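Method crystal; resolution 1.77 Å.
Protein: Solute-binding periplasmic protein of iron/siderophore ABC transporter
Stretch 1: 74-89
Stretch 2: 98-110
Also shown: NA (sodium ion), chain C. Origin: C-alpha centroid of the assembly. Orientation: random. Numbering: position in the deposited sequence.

Stretch 1, residues 74-89: GNKPLDRIVGWQGDFR
Stretch 2 (98-110) IYKAKFPQIDQIP

Leu-78 and Ile-109 form the centre of the contact: of all residues in the two stretches they lose the most area to the opposing stretch, 95 and 103 Å², within a total of 658 Å² summed over both sides. Both direct CA-to-CB toward the other stretch and both adopt the mt rotamer (chi1/chi2 -60°/177° and -58°/178°), which extends each chain into the interface. Leu-78 CD2 lies 4.1 Å from Ile-109 CD1, while Leu-78 CD1 sits 3.7 Å from Phe-103 CB and 3.7 Å from Ile-106 CB. A branched aliphatic side chain suits this position, since its two methyls reach different neighbours.

Ile-109 also supports the indole of Trp-84. Its CG2 lies 3.8 Å from the centroid of the Trp-84 five-membered ring, 7° off the ring normal, a nearly axial CH-pi contact. The same methyl is 3.9 Å from Ile-81 CG2. Trp-84 starts sideways from its CA, but chi1 49° (p) and chi2 23° bring the ring end nearer, so that its edge meets Ile-106, with Trp-84 CH2 3.7 Å from Ile-106 CG1. Ile-106 is tt (-165°/177°), and its CD1 continues to the edge of the Phe-88 ring, 4.3 Å from Phe-88 CE2. Phe-88, chi1 178° (t) and chi2 58°, points toward stretch 2 from its helix.

A second aromatic group gathers around Pro-77. Its CG stands 4.1 Å from the centroid of the Phe-103 ring, 24° off the normal, and 3.9 Å from Tyr-99 CE2, at that ring's edge. The compact proline ring thus packs against two aromatics at once. Phe-103 (chi1 -60°, m; chi2 -90°) is the first residue after the helix to leave helical phi/psi, at -133/85; its N still donates to Tyr-99 O at 2.7 Å. Tyr-99 (chi1 -85°, m; chi2 87°) keeps its hydroxyl for the sodium ion, with Tyr-99 OH 2.6 Å from NA.

The backbones set the register: CA separations are 9.1 Å for Pro-77 and Tyr-99, 7.1 Å for Leu-78 and Ile-106, and 4.9 Å for Gly-83 and Pro-110. Consecutive type I turns, Lys-76 to Asp-79 and Leu-78 to Ile-81, lead stretch 1 into its strand. Opposite, helix 98-102 gives way to a 3-10 segment, 104-108, before Ile-109 (-76/122) and Pro-110 (-70/148) extend.

The polar edge lies where these extended segments meet. Trp-84 N donates to Pro-110 O at 3.1 Å with an N-H...O angle of 158°, the single direct hydrogen bond across the contact. Gly-83 (175/147) brings its CA 3.3 Å from the same Pro-110 O, a CA-H...O contact with 138° at H; an ideal CB here would lie 3.8 Å from that oxygen. Water 1 adds a bridge, donating to Ile-106 O at 2.8 Å and Ile-109 O at 2.7 Å and accepting a weak bond from Trp-84 NE1 at 3.1 Å. Beyond the contact, Gln-85 OE1 caps the following helix by accepting from Asp-87 N at 2.8 Å.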

# COMPACT_ATOMS: atom_id res chain seq x y z
N GLY A 74 -1.35 -1.27 -18.74
CA GLY A 74 -1.47 -0.14 -19.66
C GLY A 74 -2.87 0.46 -19.66
O GLY A 74 -3.47 0.73 -18.61
N ASN A 75 -3.39 0.68 -20.87
CA ASN A 75 -4.70 1.23 -21.18
C ASN A 75 -5.86 0.28 -20.91
O ASN A 75 -7.02 0.70 -21.09
CB ASN A 75 -4.76 1.63 -22.65
CG ASN A 75 -3.94 2.86 -22.95
OD1 ASN A 75 -3.68 3.67 -22.06
ND2 ASN A 75 -3.52 3.00 -24.20
N LYS A 76 -5.61 -0.97 -20.53
CA LYS A 76 -6.68 -1.95 -20.36
C LYS A 76 -6.56 -2.63 -19.00
O LYS A 76 -6.41 -3.85 -18.91
CB LYS A 76 -6.65 -2.97 -21.50
CG LYS A 76 -7.07 -2.36 -22.85
CD LYS A 76 -6.49 -3.12 -24.03
CE LYS A 76 -7.03 -4.54 -24.10
NZ LYS A 76 -8.51 -4.54 -23.95
N PRO A 77 -6.70 -1.86 -17.92
CA PRO A 77 -6.41 -2.40 -16.58
C PRO A 77 -7.27 -3.57 -16.16
O PRO A 77 -6.83 -4.41 -15.37
CB PRO A 77 -6.64 -1.19 -15.66
CG PRO A 77 -7.59 -0.30 -16.45
CD PRO A 77 -7.11 -0.45 -17.86
N LEU A 78 -8.51 -3.65 -16.65
CA LEU A 78 -9.45 -4.66 -16.15
C LEU A 78 -9.61 -5.84 -17.09
O LEU A 78 -10.27 -6.82 -16.73
CB LEU A 78 -10.82 -4.02 -15.90
CG LEU A 78 -10.77 -2.90 -14.85
CD1 LEU A 78 -12.12 -2.25 -14.66
CD2 LEU A 78 -10.23 -3.43 -13.52
N ASP A 79 -8.99 -5.78 -18.27
CA ASP A 79 -9.27 -6.72 -19.35
C ASP A 79 -9.06 -8.19 -18.95
O ASP A 79 -9.78 -9.07 -19.43
CB ASP A 79 -8.39 -6.36 -20.54
CG ASP A 79 -9.03 -6.66 -21.86
OD1 ASP A 79 -9.61 -5.72 -22.45
OD2 ASP A 79 -8.91 -7.82 -22.33
N ARG A 80 -8.07 -8.48 -18.10
CA ARG A 80 -7.73 -9.86 -17.79
C ARG A 80 -8.15 -10.28 -16.39
O ARG A 80 -7.82 -11.39 -15.97
CB ARG A 80 -6.22 -10.10 -17.94
CG ARG A 80 -5.70 -9.84 -19.32
CD ARG A 80 -4.34 -10.50 -19.51
NE ARG A 80 -3.28 -9.69 -18.92
CZ ARG A 80 -2.02 -10.10 -18.79
NH1 ARG A 80 -1.68 -11.32 -19.19
NH2 ARG A 80 -1.11 -9.29 -18.25
N ILE A 81 -8.85 -9.43 -15.65
CA ILE A 81 -9.31 -9.77 -14.30
C ILE A 81 -10.65 -10.50 -14.41
O ILE A 81 -11.66 -9.89 -14.76
CB ILE A 81 -9.46 -8.52 -13.42
CG1 ILE A 81 -8.19 -7.68 -13.46
CG2 ILE A 81 -9.80 -8.95 -12.01
CD1 ILE A 81 -6.95 -8.46 -13.13
N VAL A 82 -10.67 -11.79 -14.07
CA VAL A 82 -11.91 -12.56 -14.12
C VAL A 82 -12.53 -12.78 -12.75
O VAL A 82 -13.56 -13.45 -12.64
CB VAL A 82 -11.70 -13.90 -14.84
CG1 VAL A 82 -11.19 -13.65 -16.25
CG2 VAL A 82 -10.75 -14.78 -14.06
N GLY A 83 -11.93 -12.23 -11.70
CA GLY A 83 -12.47 -12.34 -10.36
C GLY A 83 -11.52 -11.71 -9.36
O GLY A 83 -10.30 -11.76 -9.56
N TRP A 84 -12.04 -11.12 -8.29
CA TRP A 84 -11.13 -10.61 -7.28
C TRP A 84 -11.77 -10.69 -5.90
O TRP A 84 -12.99 -10.57 -5.75
CB TRP A 84 -10.67 -9.16 -7.56
CG TRP A 84 -11.73 -8.13 -7.89
CD1 TRP A 84 -13.08 -8.17 -7.58
CD2 TRP A 84 -11.53 -6.89 -8.60
NE1 TRP A 84 -13.70 -7.03 -8.04
CE2 TRP A 84 -12.77 -6.24 -8.68
CE3 TRP A 84 -10.40 -6.27 -9.18
CZ2 TRP A 84 -12.93 -5.00 -9.31
CZ3 TRP A 84 -10.56 -5.04 -9.80
CH2 TRP A 84 -11.82 -4.42 -9.87
N GLN A 85 -10.91 -10.89 -4.91
CA GLN A 85 -11.30 -10.80 -3.52
C GLN A 85 -11.83 -9.39 -3.21
O GLN A 85 -11.48 -8.42 -3.87
CB GLN A 85 -10.10 -11.15 -2.64
CG GLN A 85 -10.39 -11.36 -1.18
CD GLN A 85 -10.22 -10.08 -0.41
OE1 GLN A 85 -9.66 -9.10 -0.94
NE2 GLN A 85 -10.73 -10.04 0.81
N GLY A 86 -12.69 -9.30 -2.19
CA GLY A 86 -13.51 -8.11 -2.01
C GLY A 86 -12.79 -6.88 -1.48
O GLY A 86 -13.42 -5.82 -1.40
N ASP A 87 -11.50 -6.97 -1.13
CA ASP A 87 -10.85 -5.85 -0.46
C ASP A 87 -10.78 -4.59 -1.32
O ASP A 87 -10.75 -3.48 -0.79
CB ASP A 87 -9.43 -6.22 -0.03
CG ASP A 87 -9.38 -7.08 1.21
OD1 ASP A 87 -10.45 -7.37 1.80
OD2 ASP A 87 -8.27 -7.48 1.60
N PHE A 88 -10.67 -4.73 -2.64
CA PHE A 88 -10.52 -3.53 -3.45
C PHE A 88 -11.82 -2.72 -3.46
O PHE A 88 -11.81 -1.52 -3.17
CB PHE A 88 -10.12 -3.90 -4.88
CG PHE A 88 -10.00 -2.70 -5.80
CD1 PHE A 88 -9.13 -1.66 -5.50
CD2 PHE A 88 -10.74 -2.64 -6.98
CE1 PHE A 88 -9.01 -0.57 -6.33
CE2 PHE A 88 -10.63 -1.55 -7.82
CZ PHE A 88 -9.77 -0.51 -7.50
N ARG A 89 -12.94 -3.37 -3.76
CA ARG A 89 -14.20 -2.61 -3.80
C ARG A 89 -14.62 -2.16 -2.40
O ARG A 89 -15.12 -1.04 -2.23
CB ARG A 89 -15.31 -3.44 -4.43
CG ARG A 89 -16.58 -2.63 -4.66
CD ARG A 89 -17.71 -3.50 -5.13
NE ARG A 89 -18.38 -4.21 -4.05
CZ ARG A 89 -19.10 -5.32 -4.20
NH1 ARG A 89 -19.22 -5.87 -5.41
NH2 ARG A 89 -19.68 -5.89 -3.16
N ILE A 98 -13.31 5.72 -9.22
CA ILE A 98 -12.63 6.40 -10.32
C ILE A 98 -12.50 5.46 -11.51
O ILE A 98 -12.67 5.88 -12.66
CB ILE A 98 -11.25 6.92 -9.86
CG1 ILE A 98 -11.43 7.92 -8.72
CG2 ILE A 98 -10.48 7.52 -11.04
CD1 ILE A 98 -12.03 9.25 -9.15
N TYR A 99 -12.20 4.18 -11.25
CA TYR A 99 -12.14 3.19 -12.33
C TYR A 99 -13.52 2.93 -12.92
O TYR A 99 -13.66 2.78 -14.14
CB TYR A 99 -11.54 1.89 -11.81
CG TYR A 99 -10.02 1.91 -11.86
CD1 TYR A 99 -9.28 2.44 -10.81
CD2 TYR A 99 -9.35 1.46 -12.97
CE1 TYR A 99 -7.88 2.47 -10.86
CE2 TYR A 99 -7.96 1.49 -13.04
CZ TYR A 99 -7.24 1.99 -11.99
OH TYR A 99 -5.86 2.02 -12.08
N LYS A 100 -14.55 2.87 -12.08
CA LYS A 100 -15.91 2.61 -12.57
C LYS A 100 -16.35 3.70 -13.54
O LYS A 100 -17.01 3.41 -14.55
CB LYS A 100 -16.87 2.51 -11.39
CG LYS A 100 -18.33 2.25 -11.79
CD LYS A 100 -19.19 2.00 -10.56
CE LYS A 100 -20.61 1.60 -10.97
NZ LYS A 100 -21.55 1.63 -9.82
N ALA A 101 -16.00 4.95 -13.25
CA ALA A 101 -16.40 6.06 -14.11
C ALA A 101 -15.86 5.89 -15.52
O ALA A 101 -16.56 6.16 -16.50
CB ALA A 101 -15.91 7.38 -13.51
N LYS A 102 -14.63 5.40 -15.64
CA LYS A 102 -14.00 5.19 -16.94
C LYS A 102 -14.25 3.81 -17.52
O LYS A 102 -14.25 3.65 -18.75
CB LYS A 102 -12.49 5.42 -16.81
CG LYS A 102 -11.75 5.59 -18.12
CD LYS A 102 -10.48 6.37 -17.89
CE LYS A 102 -9.86 6.79 -19.21
NZ LYS A 102 -9.97 5.68 -20.19
N PHE A 103 -14.48 2.81 -16.68
CA PHE A 103 -14.62 1.42 -17.10
C PHE A 103 -15.85 0.83 -16.44
O PHE A 103 -15.76 0.17 -15.39
CB PHE A 103 -13.37 0.60 -16.75
CG PHE A 103 -12.11 1.12 -17.39
CD1 PHE A 103 -11.72 0.68 -18.64
CD2 PHE A 103 -11.32 2.05 -16.72
CE1 PHE A 103 -10.56 1.16 -19.23
CE2 PHE A 103 -10.15 2.53 -17.30
CZ PHE A 103 -9.78 2.09 -18.56
N PRO A 104 -17.03 1.03 -17.02
CA PRO A 104 -18.26 0.56 -16.37
C PRO A 104 -18.34 -0.94 -16.19
O PRO A 104 -19.04 -1.41 -15.29
CB PRO A 104 -19.37 1.07 -17.30
CG PRO A 104 -18.74 2.17 -18.10
CD PRO A 104 -17.31 1.78 -18.26
N GLN A 105 -17.64 -1.71 -17.02
CA GLN A 105 -17.62 -3.17 -16.92
C GLN A 105 -16.97 -3.67 -15.64
O GLN A 105 -16.97 -4.88 -15.40
CB GLN A 105 -16.90 -3.76 -18.13
CG GLN A 105 -15.40 -3.46 -18.18
CD GLN A 105 -15.07 -2.19 -18.96
OE1 GLN A 105 -15.78 -1.19 -18.89
NE2 GLN A 105 -13.96 -2.23 -19.69
N ILE A 106 -16.43 -2.77 -14.81
CA ILE A 106 -15.86 -3.18 -13.53
C ILE A 106 -16.90 -3.90 -12.67
O ILE A 106 -16.56 -4.81 -11.91
CB ILE A 106 -15.25 -1.97 -12.79
CG1 ILE A 106 -14.34 -2.44 -11.65
CG2 ILE A 106 -16.34 -1.01 -12.30
CD1 ILE A 106 -13.65 -1.32 -10.93
N ASP A 107 -18.19 -3.53 -12.81
CA ASP A 107 -19.23 -4.15 -12.00
C ASP A 107 -19.49 -5.60 -12.39
O ASP A 107 -20.14 -6.33 -11.63
CB ASP A 107 -20.53 -3.35 -12.08
CG ASP A 107 -20.60 -2.22 -11.06
OD1 ASP A 107 -21.59 -1.46 -11.10
OD2 ASP A 107 -19.67 -2.08 -10.22
N GLN A 108 -19.01 -6.03 -13.55
CA GLN A 108 -19.19 -7.41 -13.99
C GLN A 108 -18.12 -8.35 -13.44
O GLN A 108 -18.26 -9.56 -13.59
CB GLN A 108 -19.20 -7.47 -15.52
CG GLN A 108 -20.30 -6.62 -16.15
CD GLN A 108 -21.68 -6.94 -15.60
OE1 GLN A 108 -22.17 -8.06 -15.74
NE2 GLN A 108 -22.30 -5.95 -14.95
N ILE A 109 -17.08 -7.83 -12.81
CA ILE A 109 -16.05 -8.72 -12.27
C ILE A 109 -16.59 -9.36 -11.00
O ILE A 109 -16.99 -8.64 -10.07
CB ILE A 109 -14.74 -7.96 -12.01
CG1 ILE A 109 -14.25 -7.31 -13.31
CG2 ILE A 109 -13.69 -8.90 -11.42
CD1 ILE A 109 -12.98 -6.48 -13.19
N PRO A 110 -16.66 -10.69 -10.94
CA PRO A 110 -17.21 -11.35 -9.75
C PRO A 110 -16.30 -11.21 -8.54
O PRO A 110 -15.07 -11.17 -8.66
CB PRO A 110 -17.33 -12.82 -10.17
CG PRO A 110 -17.12 -12.84 -11.66
CD PRO A 110 -16.33 -11.64 -12.02
NA NA C . -4.87 2.59 -9.77
O HOH W 1 -16.36 -6.05 -9.40
O HOH W 2 -5.68 5.05 -8.49